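Local coordinates for ACT domain protein (Streptococcus pneumoniae, PDB 1ZPV), which is of unknown function but forms a homodimer of ACT domains, a fold that in many relatives serves as a regulatory module binding small ligands, at the interface of chains A and B. Residues are numbered along the deposited sequence; one frame, centred on the assembly and turned at random. Chains: chain A/B, ACT domain protein.

The interface of chains A and B. Residues chain A 13, 44, 74; chain B 85-86.
The ring of B:Phe85 is met by chain A at its rim, with A:Tyr44 and A:Lys13 on one side of its plane and neither over its centre. Near the CD1 edge lies the backbone O of A:Asn74, 4.2 Å from CD1; on the other side, CE1 of A:Tyr44 stands above the rim at CD2, 4.2 Å away. A:Lys13 lies beyond the ring, and it is the stem of B:Phe85 that it touches, CG to CB at 3.6 Å. The two aromatic rings are not stacked: their planes are inclined, and A:Lys13 and B:Phe85 approach the CE1 side of A:Tyr44 from opposite sides of its plane. The carboxylate of B:Glu86 stands nearly perpendicular to that ring (86°), with OE2 3.6 Å from the phenol OH.

Beyond this packing, on the side of the A:Tyr44 plane away from B:Phe85, the lysine makes the charged contact. Its chain bends at CG-CD (chi3 75°), carrying the ammonium to B:Glu86, whose own bend (chi2 -77°) folds the carboxylate back towards chain A. NZ sits 2.9 Å from OE2 in a salt bridge and equally near OE1, but tilted out of the carboxylate plane, and both hydrogen bonds are weak. The grip is thus probably more electrostatic than directional. As an example of a charge pair beside a hydrophobic foot, the patch links the 3-10 helix 82-85 of B, and the chain just after it, to loop and strand residues of A. Its symmetry twin repeats this, and together they probably help to hold the ACT homodimer together.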
ATOM      1  N   LYS A  13      13.433   3.607   0.091  1.00 29.98           N
ATOM      2  CA  LYS A  13      14.045   4.385  -0.966  1.00 32.10           C
ATOM      3  C   LYS A  13      13.995   3.728  -2.334  1.00 33.92           C
ATOM      4  O   LYS A  13      13.897   4.432  -3.354  1.00 34.89           O
ATOM      5  CB  LYS A  13      15.506   4.691  -0.620  1.00 32.51           C
ATOM      6  CG  LYS A  13      15.652   5.785   0.383  1.00 31.39           C
ATOM      7  CD  LYS A  13      17.090   6.239   0.457  1.00 34.17           C
ATOM      8  CE  LYS A  13      17.453   7.079  -0.732  1.00 33.84           C
ATOM      9  NZ  LYS A  13      18.792   7.680  -0.502  1.00 34.24           N
ATOM     10  N   TYR A  44      11.634   8.694  -2.559  1.00 22.75           N
ATOM     11  CA  TYR A  44      11.142   7.490  -1.848  1.00 24.88           C
ATOM     12  C   TYR A  44      10.044   6.773  -2.635  1.00 26.18           C
ATOM     13  O   TYR A  44       9.316   7.407  -3.385  1.00 25.01           O
ATOM     14  CB  TYR A  44      10.685   7.881  -0.424  1.00 25.31           C
ATOM     15  CG  TYR A  44      11.776   8.648   0.265  1.00 24.25           C
ATOM     16  CD1 TYR A  44      12.830   7.985   0.907  1.00 22.01           C
ATOM     17  CD2 TYR A  44      11.800  10.036   0.218  1.00 26.85           C
ATOM     18  CE1 TYR A  44      13.870   8.697   1.493  1.00 26.41           C
ATOM     19  CE2 TYR A  44      12.830  10.758   0.796  1.00 28.34           C
ATOM     20  CZ  TYR A  44      13.854  10.082   1.434  1.00 26.86           C
ATOM     21  OH  TYR A  44      14.851  10.810   1.981  1.00 28.72           O
ATOM     22  N   ASN A  74      15.111  -3.520   3.280  1.00 28.37           N
ATOM     23  CA  ASN A  74      15.538  -2.158   3.522  1.00 28.98           C
ATOM     24  C   ASN A  74      14.397  -1.153   3.511  1.00 27.67           C
ATOM     25  O   ASN A  74      14.555  -0.052   3.018  1.00 28.16           O
ATOM     26  CB  ASN A  74      16.683  -1.759   2.574  1.00 29.34           C
ATOM     27  CG  ASN A  74      17.918  -2.586   2.805  1.00 33.18           C
ATOM     28  OD1 ASN A  74      18.385  -2.717   3.942  1.00 35.15           O
ATOM     29  ND2 ASN A  74      18.446  -3.182   1.737  1.00 36.13           N
TER
ATOM     30  N   PHE B  85      16.925   5.610   6.237  1.00 24.01           N
ATOM     31  CA  PHE B  85      17.213   5.041   4.917  1.00 24.87           C
ATOM     32  C   PHE B  85      18.571   5.462   4.322  1.00 26.92           C
ATOM     33  O   PHE B  85      18.956   4.990   3.262  1.00 26.70           O
ATOM     34  CB  PHE B  85      16.087   5.391   3.937  1.00 24.42           C
ATOM     35  CG  PHE B  85      14.712   5.159   4.497  1.00 23.45           C
ATOM     36  CD1 PHE B  85      14.225   3.856   4.654  1.00 25.62           C
ATOM     37  CD2 PHE B  85      13.913   6.223   4.882  1.00 22.97           C
ATOM     38  CE1 PHE B  85      12.954   3.642   5.183  1.00 22.61           C
ATOM     39  CE2 PHE B  85      12.644   6.018   5.415  1.00 21.87           C
ATOM     40  CZ  PHE B  85      12.169   4.729   5.565  1.00 23.42           C
ATOM     41  N   GLU B  86      19.295   6.337   5.011  1.00 28.92           N
ATOM     42  CA  GLU B  86      20.539   6.924   4.464  1.00 31.26           C
ATOM     43  C   GLU B  86      21.752   6.511   5.275  1.00 32.38           C
ATOM     44  O   GLU B  86      22.830   6.242   4.713  1.00 32.30           O
ATOM     45  CB  GLU B  86      20.490   8.468   4.460  1.00 31.75           C
ATOM     46  CG  GLU B  86      19.265   9.123   3.834  1.00 33.81           C
ATOM     47  CD  GLU B  86      19.260   9.137   2.306  1.00 36.46           C
ATOM     48  OE1 GLU B  86      20.323   8.919   1.682  1.00 39.67           O
ATOM     49  OE2 GLU B  86      18.178   9.387   1.725  1.00 39.00           O
TER